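Long-range contacts in N-alpha-acetyltransferase 30 (Saccharomyces cerevisiae, PDB 6YGA), which catalyses, as catalytic subunit of the NatC complex, acetyl transfer from acetyl-CoA to the N-terminal methionine of proteins beginning Met-Leu, Met-Ile or Met-Phe: residues A[62-68]-A[80-86]; A[117-121]-A[140-145]. All blocks are in the same frame, centred on the assembly; numbering follows the deposited sequence.

Contact 1 of 2, residues A[62-68]-A[80-86]; sequences IGCIVCK and YIGMLAV. With EDO (1,2-ethanediol), chain K.
Backbone hydrogen bonds join these antiparallel hairpin strands (axes 4.6 Å apart, 149°): Cys64 N to Ala85 O 2.9 Å, Ala85 N to Cys64 O 3.1 Å, Val66 N to Met83 O 2.9 Å, Lys68 N to Tyr80 O 2.9 Å and Tyr80 N to Lys68 O 2.7 Å. Val66 O accepts twice, from Gly82 N at 2.8 Å and Met83 N at 3.2 Å, a classic beta bulge: Gly82 (phi/psi -83/-49) shifts the register by one, so Ile65 pairs with Leu84 but Cys67 with Ile81. Ile65 CB meets Leu84 CD1 at 3.8 Å on one face; on the other, Val66 CG1 touches selenomethionine Met83 CE at 3.8 Å, packed against Ile23 of helix 13-26, and Lys68 CG (chi1 p) lies 3.8 Å from Tyr80 CB (chi1 t). As in other GNAT enzymes, this bulged strand is probably part of the acetyl-CoA site; Gly82 O weakly bonds ethanediol O2, probably from the crystallisation liquor, at 3.3 Å. Main-chain bonding carries the hairpin, with apolar groups lining its faces.

Contact 2 of 2, residues A[117-121]-A[140-145]; sequences LETEV and RMFRYY
Residues 117-120 run as a strand that ends at Glu120, with Val121 in the loop after it, whereas 140-145 leaves its own strand after Met141 and folds into a type II beta turn from Met141 to Tyr144, with Phe142 at phi/psi -67/120 and Arg143 at 54/38. A weak 3.4 Å hydrogen bond from Tyr144 N to Met141 O closes the turn. The two backbones stay apart and meet through side chains: the CA atoms of Glu120 and Tyr145 are 7.2 Å apart, those of Val121 and Arg140 8.3 Å, and those of Glu118 and Met141 9.4 Å. Tyr145 (chi1 m) reaches across to the strand. Glu120 CG lies 3.8 Å from its ring centroid, 21° off the normal, a CH-pi contact, and Tyr145 OH comes 3.5 Å from Glu118 C. Glu118, also m, sets CG 3.6 Å from CE of the selenomethionine Met141 and CD 3.7 Å from Tyr144 OH, while its OE1 bonds to Tyr80 OH. Farther along, Val121 CG1 covers one face of the Arg140 guanidinium, with Val121 CG2 3.8 Å from Arg140 NH2. Arg140, with chi1 to chi3 all t, carries NE to Asp150 and NH1 to Leu457 O of the N-alpha-acetyltransferase 35 chain. In N-terminal acetyltransferases the loop following strand 136-141 borders the peptide-binding cleft, so these tyrosines probably line the substrate entrance. Strand 151-157 runs between the two parent strands, pairing with both, and helix 124-131 packs on Thr119, whose CB points away from the turn.

After strand 3-7, helices 13-26 and 33-40 and strand 47-52, the chain reaches contact 1, where strands 61-72 and 76-86 form a hairpin closed by the short turn at 73-75. It then runs through helix 95-109 into strand 114-120, where contact 2 opens; the intervening loop there takes in helix 124-131 and most of strand 136-141. The two contacts follow in series, neither enclosing nor crossing the other, with centres about 17 Å apart. They meet sideways in the sheet, since strands 76-86 and 114-120 are neighbours: Tyr80 OH and Glu118 OE1 lie 2.7 Å apart, a probable hydrogen bond. Together they link the central hairpin to the C-terminal part of the GNAT fold.

Contact 1 of 2, residues A[62-68]-A[80-86]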
loop_
_atom_site.group_PDB
_atom_site.type_symbol
_atom_site.label_atom_id
_atom_site.label_comp_id
_atom_site.label_asym_id
_atom_site.label_seq_id
_atom_site.Cartn_x
_atom_site.Cartn_y
_atom_site.Cartn_z
ATOM N N ILE A 62 13.846 32.951 -1.234
ATOM C CA ILE A 62 14.690 31.896 -0.677
ATOM C C ILE A 62 13.871 30.783 -0.039
ATOM O O ILE A 62 14.443 29.761 0.374
ATOM C CB ILE A 62 15.703 32.463 0.343
ATOM C CG1 ILE A 62 15.015 33.393 1.352
ATOM C CG2 ILE A 62 16.806 33.211 -0.377
ATOM C CD1 ILE A 62 14.514 32.708 2.611
ATOM N N GLY A 63 12.560 30.951 0.059
ATOM C CA GLY A 63 11.678 29.909 0.542
ATOM C C GLY A 63 10.263 30.220 0.120
ATOM O O GLY A 63 9.906 31.380 -0.106
ATOM N N CYS A 64 9.454 29.170 0.007
ATOM C CA CYS A 64 8.075 29.367 -0.415
ATOM C C CYS A 64 7.220 28.197 0.042
ATOM O O CYS A 64 7.718 27.102 0.319
ATOM C CB CYS A 64 7.973 29.529 -1.933
ATOM S SG CYS A 64 8.364 28.028 -2.849
ATOM N N ILE A 65 5.917 28.448 0.097
ATOM C CA ILE A 65 4.927 27.422 0.395
ATOM C C ILE A 65 3.755 27.623 -0.556
ATOM O O ILE A 65 3.353 28.759 -0.831
ATOM C CB ILE A 65 4.497 27.466 1.879
ATOM C CG1 ILE A 65 3.563 26.305 2.217
ATOM C CG2 ILE A 65 3.863 28.810 2.239
ATOM C CD1 ILE A 65 3.268 26.195 3.699
ATOM N N VAL A 66 3.233 26.523 -1.090
ATOM C CA VAL A 66 2.170 26.551 -2.089
ATOM C C VAL A 66 1.006 25.729 -1.553
ATOM O O VAL A 66 1.183 24.556 -1.198
ATOM C CB VAL A 66 2.650 26.010 -3.443
ATOM C CG1 VAL A 66 1.562 26.161 -4.479
ATOM C CG2 VAL A 66 3.912 26.729 -3.888
ATOM N N CYS A 67 -0.177 26.336 -1.496
ATOM C CA CYS A 67 -1.333 25.716 -0.866
ATOM C C CYS A 67 -2.570 25.868 -1.741
ATOM O O CYS A 67 -2.643 26.738 -2.612
ATOM C CB CYS A 67 -1.603 26.322 0.518
ATOM S SG CYS A 67 -0.179 26.247 1.623
ATOM N N LYS A 68 -3.546 24.998 -1.489
ATOM C CA LYS A 68 -4.866 25.074 -2.098
ATOM C C LYS A 68 -5.904 24.759 -1.030
ATOM O O LYS A 68 -5.581 24.280 0.060
ATOM C CB LYS A 68 -5.010 24.101 -3.276
ATOM C CG LYS A 68 -5.353 22.684 -2.846
ATOM C CD LYS A 68 -5.445 21.728 -4.020
ATOM C CE LYS A 68 -6.116 20.421 -3.612
ATOM N NZ LYS A 68 -7.553 20.623 -3.263
ATOM N N TYR A 80 -4.879 22.462 1.985
ATOM C CA TYR A 80 -3.895 21.489 1.528
ATOM C C TYR A 80 -2.567 22.182 1.271
ATOM O O TYR A 80 -2.523 23.209 0.589
ATOM C CB TYR A 80 -4.380 20.779 0.257
ATOM C CG TYR A 80 -3.391 19.788 -0.309
ATOM C CD1 TYR A 80 -3.151 18.579 0.329
ATOM C CD2 TYR A 80 -2.704 20.060 -1.486
ATOM C CE1 TYR A 80 -2.250 17.670 -0.185
ATOM C CE2 TYR A 80 -1.801 19.156 -2.008
ATOM C CZ TYR A 80 -1.577 17.965 -1.354
ATOM O OH TYR A 80 -0.677 17.063 -1.871
ATOM N N ILE A 81 -1.492 21.623 1.821
ATOM C CA ILE A 81 -0.142 22.138 1.624
ATOM C C ILE A 81 0.510 21.300 0.532
ATOM O O ILE A 81 0.862 20.136 0.756
ATOM C CB ILE A 81 0.672 22.101 2.925
ATOM C CG1 ILE A 81 0.015 22.991 3.986
ATOM C CG2 ILE A 81 2.112 22.528 2.677
ATOM C CD1 ILE A 81 0.746 23.011 5.316
ATOM N N GLY A 82 0.660 21.883 -0.655
ATOM C CA GLY A 82 1.194 21.154 -1.788
ATOM C C GLY A 82 2.707 21.101 -1.825
ATOM O O GLY A 82 3.294 20.027 -1.998
HETATM N N MSE A 83 3.352 22.254 -1.666
HETATM C CA MSE A 83 4.810 22.326 -1.718
HETATM C C MSE A 83 5.414 23.229 -0.643
HETATM O O MSE A 83 4.839 24.251 -0.266
HETATM C CB MSE A 83 5.270 22.810 -3.096
HETATM C CG MSE A 83 4.978 21.841 -4.226
HETATM SE SE MSE A 83 3.304 22.209 -5.160
HETATM C CE MSE A 83 3.903 23.704 -6.267
ATOM N N LEU A 84 6.591 22.835 -0.162
ATOM C CA LEU A 84 7.348 23.609 0.816
ATOM C C LEU A 84 8.824 23.446 0.501
ATOM O O LEU A 84 9.352 22.332 0.563
ATOM C CB LEU A 84 7.051 23.151 2.247
ATOM C CG LEU A 84 7.747 23.937 3.363
ATOM C CD1 LEU A 84 7.303 25.396 3.354
ATOM C CD2 LEU A 84 7.476 23.295 4.714
ATOM N N ALA A 85 9.485 24.548 0.161
ATOM C CA ALA A 85 10.897 24.526 -0.189
ATOM C C ALA A 85 11.602 25.693 0.485
ATOM O O ALA A 85 11.053 26.794 0.573
ATOM C CB ALA A 85 11.099 24.589 -1.710
ATOM N N VAL A 86 12.811 25.434 0.978
ATOM C CA VAL A 86 13.674 26.452 1.568
ATOM C C VAL A 86 15.065 26.267 0.984
ATOM O O VAL A 86 15.562 25.138 0.907
ATOM C CB VAL A 86 13.711 26.361 3.107
ATOM C CG1 VAL A 86 14.845 27.209 3.670
ATOM C CG2 VAL A 86 12.377 26.795 3.700
HETATM C C1 EDO K . 4.524 18.598 2.914
HETATM O O1 EDO K . 5.889 18.779 3.316
HETATM C C2 EDO K . 4.231 19.501 1.724
HETATM O O2 EDO K . 5.087 19.127 0.640
#

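Contact 2 of 2, residues A[117-121]-A[140-145]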
loop_
_atom_site.group_PDB
_atom_site.type_symbol
_atom_site.label_atom_id
_atom_site.label_comp_id
_atom_site.label_asym_id
_atom_site.label_seq_id
_atom_site.Cartn_x
_atom_site.Cartn_y
_atom_site.Cartn_z
ATOM N N LEU A 117 -1.751 17.343 4.549
ATOM C CA LEU A 117 -0.531 17.225 3.768
ATOM C C LEU A 117 -0.076 15.775 3.792
ATOM O O LEU A 117 -0.493 14.984 4.642
ATOM C CB LEU A 117 0.577 18.150 4.296
ATOM C CG LEU A 117 1.171 17.815 5.670
ATOM C CD1 LEU A 117 2.479 17.045 5.538
ATOM C CD2 LEU A 117 1.368 19.070 6.510
ATOM N N GLU A 118 0.783 15.433 2.839
ATOM C CA GLU A 118 1.453 14.143 2.804
ATOM C C GLU A 118 2.948 14.366 2.955
ATOM O O GLU A 118 3.487 15.365 2.466
ATOM C CB GLU A 118 1.165 13.388 1.502
ATOM C CG GLU A 118 -0.309 13.152 1.228
ATOM C CD GLU A 118 -0.862 14.068 0.158
ATOM O OE1 GLU A 118 -0.101 14.916 -0.356
ATOM O OE2 GLU A 118 -2.059 13.937 -0.173
ATOM N N THR A 119 3.613 13.438 3.636
ATOM C CA THR A 119 5.047 13.533 3.840
ATOM C C THR A 119 5.617 12.127 3.965
ATOM O O THR A 119 4.890 11.158 4.203
ATOM C CB THR A 119 5.386 14.378 5.078
ATOM O OG1 THR A 119 6.785 14.681 5.090
ATOM C CG2 THR A 119 5.033 13.634 6.347
ATOM N N GLU A 120 6.930 12.028 3.778
ATOM C CA GLU A 120 7.608 10.747 3.894
ATOM C C GLU A 120 7.666 10.312 5.352
ATOM O O GLU A 120 7.864 11.132 6.252
ATOM C CB GLU A 120 9.024 10.841 3.324
ATOM C CG GLU A 120 9.104 11.336 1.883
ATOM C CD GLU A 120 9.190 12.853 1.769
ATOM O OE1 GLU A 120 8.841 13.556 2.742
ATOM O OE2 GLU A 120 9.614 13.345 0.702
ATOM N N VAL A 121 7.497 9.008 5.587
ATOM C CA VAL A 121 7.631 8.494 6.943
ATOM C C VAL A 121 9.075 8.561 7.415
ATOM O O VAL A 121 9.332 8.532 8.625
ATOM C CB VAL A 121 7.094 7.054 7.035
ATOM C CG1 VAL A 121 5.737 6.954 6.361
ATOM C CG2 VAL A 121 8.077 6.077 6.417
ATOM N N ARG A 140 -1.373 5.796 6.599
ATOM C CA ARG A 140 -0.070 5.420 6.065
ATOM C C ARG A 140 -0.274 4.793 4.697
ATOM O O ARG A 140 -1.070 3.859 4.552
ATOM C CB ARG A 140 0.661 4.445 6.991
ATOM C CG ARG A 140 2.131 4.240 6.637
ATOM C CD ARG A 140 2.756 3.146 7.495
ATOM N NE ARG A 140 4.137 2.850 7.117
ATOM C CZ ARG A 140 5.197 3.126 7.873
ATOM N NH1 ARG A 140 5.042 3.703 9.056
ATOM N NH2 ARG A 140 6.414 2.818 7.445
HETATM N N MSE A 141 0.432 5.307 3.697
HETATM C CA MSE A 141 0.249 4.839 2.325
HETATM C C MSE A 141 1.448 4.023 1.850
HETATM O O MSE A 141 2.576 4.510 1.836
HETATM C CB MSE A 141 -0.003 6.022 1.385
HETATM C CG MSE A 141 -1.271 6.801 1.707
HETATM SE SE MSE A 141 -1.056 8.089 3.158
HETATM C CE MSE A 141 -0.797 9.704 2.097
ATOM N N PHE A 142 1.181 2.779 1.460
ATOM C CA PHE A 142 2.233 1.827 1.121
ATOM C C PHE A 142 2.963 2.254 -0.150
ATOM O O PHE A 142 2.351 2.375 -1.217
ATOM C CB PHE A 142 1.623 0.437 0.959
ATOM C CG PHE A 142 2.615 -0.635 0.612
ATOM C CD1 PHE A 142 3.425 -1.191 1.588
ATOM C CD2 PHE A 142 2.717 -1.106 -0.687
ATOM C CE1 PHE A 142 4.333 -2.182 1.270
ATOM C CE2 PHE A 142 3.618 -2.098 -1.010
ATOM C CZ PHE A 142 4.429 -2.637 -0.030
ATOM N N ARG A 143 4.276 2.478 -0.024
ATOM C CA ARG A 143 5.151 2.825 -1.150
ATOM C C ARG A 143 4.619 4.031 -1.924
ATOM O O ARG A 143 4.709 4.100 -3.151
ATOM C CB ARG A 143 5.362 1.622 -2.073
ATOM C CG ARG A 143 6.143 0.489 -1.426
ATOM C CD ARG A 143 6.465 -0.618 -2.416
ATOM N NE ARG A 143 7.243 -0.126 -3.547
ATOM C CZ ARG A 143 8.564 0.020 -3.537
ATOM N NH1 ARG A 143 9.257 -0.286 -2.451
ATOM N NH2 ARG A 143 9.192 0.475 -4.613
ATOM N N TYR A 144 4.059 4.991 -1.185
ATOM C CA TYR A 144 3.532 6.206 -1.797
ATOM C C TYR A 144 4.629 6.979 -2.517
ATOM O O TYR A 144 4.384 7.597 -3.560
ATOM C CB TYR A 144 2.870 7.061 -0.718
ATOM C CG TYR A 144 2.152 8.296 -1.211
ATOM C CD1 TYR A 144 0.817 8.242 -1.596
ATOM C CD2 TYR A 144 2.797 9.523 -1.258
ATOM C CE1 TYR A 144 0.152 9.373 -2.033
ATOM C CE2 TYR A 144 2.144 10.657 -1.694
ATOM C CZ TYR A 144 0.822 10.578 -2.080
ATOM O OH TYR A 144 0.171 11.709 -2.514
ATOM N N TYR A 145 5.848 6.956 -1.977
ATOM C CA TYR A 145 7.001 7.590 -2.601
ATOM C C TYR A 145 7.915 6.580 -3.284
ATOM O O TYR A 145 9.127 6.803 -3.375
ATOM C CB TYR A 145 7.784 8.410 -1.573
ATOM C CG TYR A 145 7.001 9.579 -1.021
ATOM C CD1 TYR A 145 6.782 10.714 -1.790
ATOM C CD2 TYR A 145 6.477 9.547 0.265
ATOM C CE1 TYR A 145 6.062 11.784 -1.298
ATOM C CE2 TYR A 145 5.757 10.614 0.768
ATOM C CZ TYR A 145 5.551 11.730 -0.018
ATOM O OH TYR A 145 4.835 12.800 0.467
#